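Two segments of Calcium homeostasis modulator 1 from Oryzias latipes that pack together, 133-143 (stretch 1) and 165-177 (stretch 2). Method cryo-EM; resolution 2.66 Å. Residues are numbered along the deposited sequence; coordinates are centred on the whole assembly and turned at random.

Stretch 1 133-143: DIEKFGNASLV
Stretch 2 (165-177) EDNEVRVAATRYI

Residues 133-143 form a largely irregular segment that packs against a helix spanning 167-177 and continuing beyond it, with Asp-166 at its N-cap. A short 3-10 segment, 134-136, precedes Phe-137 (phi/psi -129/-20°) and the extended Gly-138 (-172/-136°). The backbones come nearest at Gly-138, whose CA lies 5.2 Å from Val-169 CA. Together the stretches bury 461 Å², without a hydrogen bond between them.

Apolar packing dominates, and Phe-137 contributes the largest covered area. With chi1 in m and chi2 at -44°, one face of its ring covers Ala-173: Ala-173 CA sits 4.1 Å from the ring centroid, 6° off the normal, a CH-pi contact. The ring also meets two alanine methyls, with Phe-137 CD1 4.0 Å from Ala-172 CB and Phe-137 CD2 4.2 Å from Ala-173 CB. One turn before Ala-173, Val-169 (chi1 t) receives Ile-134 (t, p), with Ile-134 CD1 3.7 Å from Val-169 CG1, and Leu-142 (m, t), with Leu-142 CD1 3.8 Å from Val-169 CG2.

The aromatic pair is oblique. Tyr-176 (chi1 t, chi2 67°) and Phe-137 have centroids 5.5 Å apart and planes at 48°; Tyr-176 CD2 lies at the edge of the Phe-137 ring, 3.5 Å from Phe-137 CZ.

Gly-138 permits the close backbone approach. Its CA is 3.7 Å from Val-169 CG2, and an ideal CB would clash with that methyl at 2.2 Å.

Polar contacts across the stretches are loose or unpaired. Phe-137 O and Glu-168 OE2 are 3.0 Å apart, but both are acceptors. Lys-136 NZ reaches only to 3.7 Å from Tyr-176 OH. Within the helix, by contrast, backbone bonds run regularly from Arg-170 N to Asp-166 O (3.1 Å) through Ile-177 N to Ala-173 O (3.2 Å), and Arg-170 NH2 donates to Asn-167 OD1 at 2.6 Å.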

# COMPACT_ATOMS: atom_id res chain seq x y z
N ASP A 133 39.43 -30.14 2.93
CA ASP A 133 39.97 -31.40 3.43
C ASP A 133 38.75 -32.15 3.95
O ASP A 133 38.30 -31.92 5.07
CB ASP A 133 40.99 -31.14 4.53
CG ASP A 133 41.80 -32.35 4.87
OD1 ASP A 133 41.61 -33.40 4.23
OD2 ASP A 133 42.64 -32.25 5.79
N ILE A 134 38.21 -33.05 3.12
CA ILE A 134 36.82 -33.48 3.31
C ILE A 134 36.65 -34.47 4.45
O ILE A 134 35.51 -34.79 4.82
CB ILE A 134 36.32 -34.01 1.96
CG1 ILE A 134 34.81 -33.85 1.84
CG2 ILE A 134 36.72 -35.45 1.78
CD1 ILE A 134 34.37 -32.41 1.88
N GLU A 135 37.75 -34.92 5.06
CA GLU A 135 37.66 -35.82 6.21
C GLU A 135 37.19 -35.12 7.47
O GLU A 135 36.89 -35.79 8.46
CB GLU A 135 39.02 -36.47 6.45
CG GLU A 135 39.36 -37.56 5.46
CD GLU A 135 39.90 -37.06 4.14
OE1 GLU A 135 40.10 -35.84 3.98
OE2 GLU A 135 40.13 -37.91 3.25
N LYS A 136 37.11 -33.79 7.46
CA LYS A 136 36.62 -33.02 8.60
C LYS A 136 35.11 -32.87 8.62
O LYS A 136 34.59 -32.20 9.51
CB LYS A 136 37.25 -31.63 8.56
CG LYS A 136 38.74 -31.61 8.78
CD LYS A 136 39.31 -30.26 8.41
CE LYS A 136 38.84 -29.17 9.36
NZ LYS A 136 39.48 -27.88 9.05
N PHE A 137 34.40 -33.46 7.67
CA PHE A 137 33.02 -33.08 7.37
C PHE A 137 32.04 -34.24 7.33
O PHE A 137 30.84 -34.00 7.45
CB PHE A 137 32.99 -32.33 6.03
CG PHE A 137 33.70 -31.03 6.07
CD1 PHE A 137 33.54 -30.18 7.15
CD2 PHE A 137 34.67 -30.74 5.14
CE1 PHE A 137 34.24 -29.01 7.22
CE2 PHE A 137 35.39 -29.58 5.23
CZ PHE A 137 35.17 -28.71 6.27
N GLY A 138 32.51 -35.47 7.15
CA GLY A 138 31.60 -36.60 7.05
C GLY A 138 32.27 -37.95 7.04
O GLY A 138 33.16 -38.21 7.86
N ASN A 139 31.82 -38.83 6.15
CA ASN A 139 32.49 -40.11 5.94
C ASN A 139 33.91 -39.89 5.44
O ASN A 139 34.20 -38.94 4.71
CB ASN A 139 31.72 -40.98 4.94
CG ASN A 139 30.49 -41.64 5.54
OD1 ASN A 139 30.53 -42.14 6.66
ND2 ASN A 139 29.41 -41.67 4.78
N ALA A 140 34.81 -40.76 5.86
CA ALA A 140 36.14 -40.80 5.28
C ALA A 140 36.18 -41.64 4.01
O ALA A 140 37.12 -41.50 3.22
CB ALA A 140 37.16 -41.34 6.29
N SER A 141 35.17 -42.48 3.80
CA SER A 141 35.10 -43.38 2.66
C SER A 141 34.57 -42.71 1.41
O SER A 141 34.26 -43.41 0.44
CB SER A 141 34.21 -44.58 3.00
OG SER A 141 32.86 -44.18 3.13
N LEU A 142 34.42 -41.39 1.41
CA LEU A 142 33.99 -40.70 0.20
C LEU A 142 35.10 -40.65 -0.84
O LEU A 142 34.95 -41.19 -1.94
CB LEU A 142 33.52 -39.29 0.53
CG LEU A 142 32.25 -39.13 1.35
CD1 LEU A 142 32.03 -37.68 1.66
CD2 LEU A 142 31.06 -39.70 0.60
N VAL A 143 36.23 -40.04 -0.49
CA VAL A 143 37.29 -39.77 -1.45
C VAL A 143 38.35 -40.86 -1.50
O VAL A 143 39.43 -40.62 -2.04
CB VAL A 143 37.95 -38.40 -1.19
CG1 VAL A 143 36.95 -37.29 -1.44
CG2 VAL A 143 38.47 -38.34 0.22
N GLU A 165 25.43 -35.10 -3.71
CA GLU A 165 24.38 -35.97 -3.21
C GLU A 165 24.40 -36.12 -1.69
O GLU A 165 23.34 -36.28 -1.08
CB GLU A 165 24.47 -37.34 -3.89
CG GLU A 165 25.69 -38.19 -3.55
CD GLU A 165 26.92 -37.87 -4.39
OE1 GLU A 165 26.95 -36.82 -5.07
OE2 GLU A 165 27.87 -38.69 -4.37
N ASP A 166 25.57 -36.05 -1.06
CA ASP A 166 25.69 -36.24 0.38
C ASP A 166 25.38 -34.92 1.04
O ASP A 166 26.21 -34.02 1.07
CB ASP A 166 27.08 -36.75 0.72
CG ASP A 166 27.18 -37.30 2.12
OD1 ASP A 166 26.21 -37.20 2.90
OD2 ASP A 166 28.23 -37.89 2.44
N ASN A 167 24.18 -34.79 1.59
CA ASN A 167 23.72 -33.50 2.08
C ASN A 167 24.41 -33.14 3.39
O ASN A 167 24.60 -31.96 3.67
CB ASN A 167 22.21 -33.51 2.27
CG ASN A 167 21.62 -32.12 2.31
OD1 ASN A 167 22.32 -31.13 2.14
ND2 ASN A 167 20.33 -32.04 2.54
N GLU A 168 24.80 -34.14 4.17
CA GLU A 168 25.45 -33.87 5.45
C GLU A 168 26.84 -33.30 5.26
O GLU A 168 27.24 -32.37 5.96
CB GLU A 168 25.48 -35.15 6.28
CG GLU A 168 25.98 -34.99 7.70
CD GLU A 168 27.46 -35.26 7.85
OE1 GLU A 168 27.98 -36.19 7.20
OE2 GLU A 168 28.13 -34.50 8.59
N VAL A 169 27.60 -33.83 4.31
CA VAL A 169 28.93 -33.31 4.02
C VAL A 169 28.84 -31.95 3.35
O VAL A 169 29.65 -31.07 3.60
CB VAL A 169 29.70 -34.34 3.17
CG1 VAL A 169 31.03 -33.81 2.71
CG2 VAL A 169 29.92 -35.56 3.96
N ARG A 170 27.81 -31.75 2.54
CA ARG A 170 27.64 -30.47 1.88
C ARG A 170 27.26 -29.38 2.86
O ARG A 170 27.77 -28.27 2.78
CB ARG A 170 26.59 -30.58 0.79
CG ARG A 170 26.47 -29.35 -0.02
CD ARG A 170 25.29 -29.39 -0.93
NE ARG A 170 24.06 -29.52 -0.17
CZ ARG A 170 23.43 -28.51 0.42
NH1 ARG A 170 23.90 -27.28 0.34
NH2 ARG A 170 22.31 -28.73 1.08
N VAL A 171 26.36 -29.68 3.80
CA VAL A 171 25.93 -28.70 4.79
C VAL A 171 27.07 -28.34 5.74
O VAL A 171 27.25 -27.18 6.10
CB VAL A 171 24.68 -29.22 5.52
CG1 VAL A 171 24.39 -28.45 6.77
CG2 VAL A 171 23.49 -29.10 4.63
N ALA A 172 27.89 -29.33 6.11
CA ALA A 172 29.00 -29.06 7.01
C ALA A 172 30.10 -28.25 6.32
O ALA A 172 30.68 -27.35 6.94
CB ALA A 172 29.57 -30.36 7.54
N ALA A 173 30.38 -28.53 5.06
CA ALA A 173 31.40 -27.78 4.34
C ALA A 173 30.93 -26.39 3.97
O ALA A 173 31.73 -25.46 3.92
CB ALA A 173 31.81 -28.54 3.08
N THR A 174 29.64 -26.22 3.71
CA THR A 174 29.09 -24.90 3.42
C THR A 174 29.11 -24.01 4.65
O THR A 174 29.42 -22.83 4.55
CB THR A 174 27.68 -25.05 2.87
OG1 THR A 174 27.72 -25.87 1.71
CG2 THR A 174 27.08 -23.72 2.50
N ARG A 175 28.81 -24.57 5.83
CA ARG A 175 28.83 -23.78 7.05
C ARG A 175 30.23 -23.38 7.46
O ARG A 175 30.42 -22.29 8.00
CB ARG A 175 28.18 -24.55 8.18
CG ARG A 175 26.72 -24.51 8.15
CD ARG A 175 26.19 -25.29 9.26
NE ARG A 175 24.75 -25.17 9.38
CZ ARG A 175 24.14 -24.23 10.09
NH1 ARG A 175 24.84 -23.34 10.75
NH2 ARG A 175 22.83 -24.20 10.15
N TYR A 176 31.20 -24.24 7.21
CA TYR A 176 32.59 -23.92 7.51
C TYR A 176 33.11 -22.79 6.64
O TYR A 176 33.78 -21.88 7.13
CB TYR A 176 33.42 -25.18 7.37
CG TYR A 176 34.90 -24.99 7.44
CD1 TYR A 176 35.51 -24.59 8.61
CD2 TYR A 176 35.69 -25.25 6.35
CE1 TYR A 176 36.85 -24.43 8.68
CE2 TYR A 176 37.04 -25.10 6.41
CZ TYR A 176 37.62 -24.69 7.58
OH TYR A 176 38.97 -24.53 7.65
N ILE A 177 32.82 -22.83 5.34
CA ILE A 177 33.34 -21.80 4.45
C ILE A 177 32.58 -20.49 4.61
O ILE A 177 33.17 -19.42 4.54
CB ILE A 177 33.35 -22.33 3.01
CG1 ILE A 177 34.36 -23.47 2.89
CG2 ILE A 177 33.75 -21.29 2.03
CD1 ILE A 177 34.29 -24.19 1.59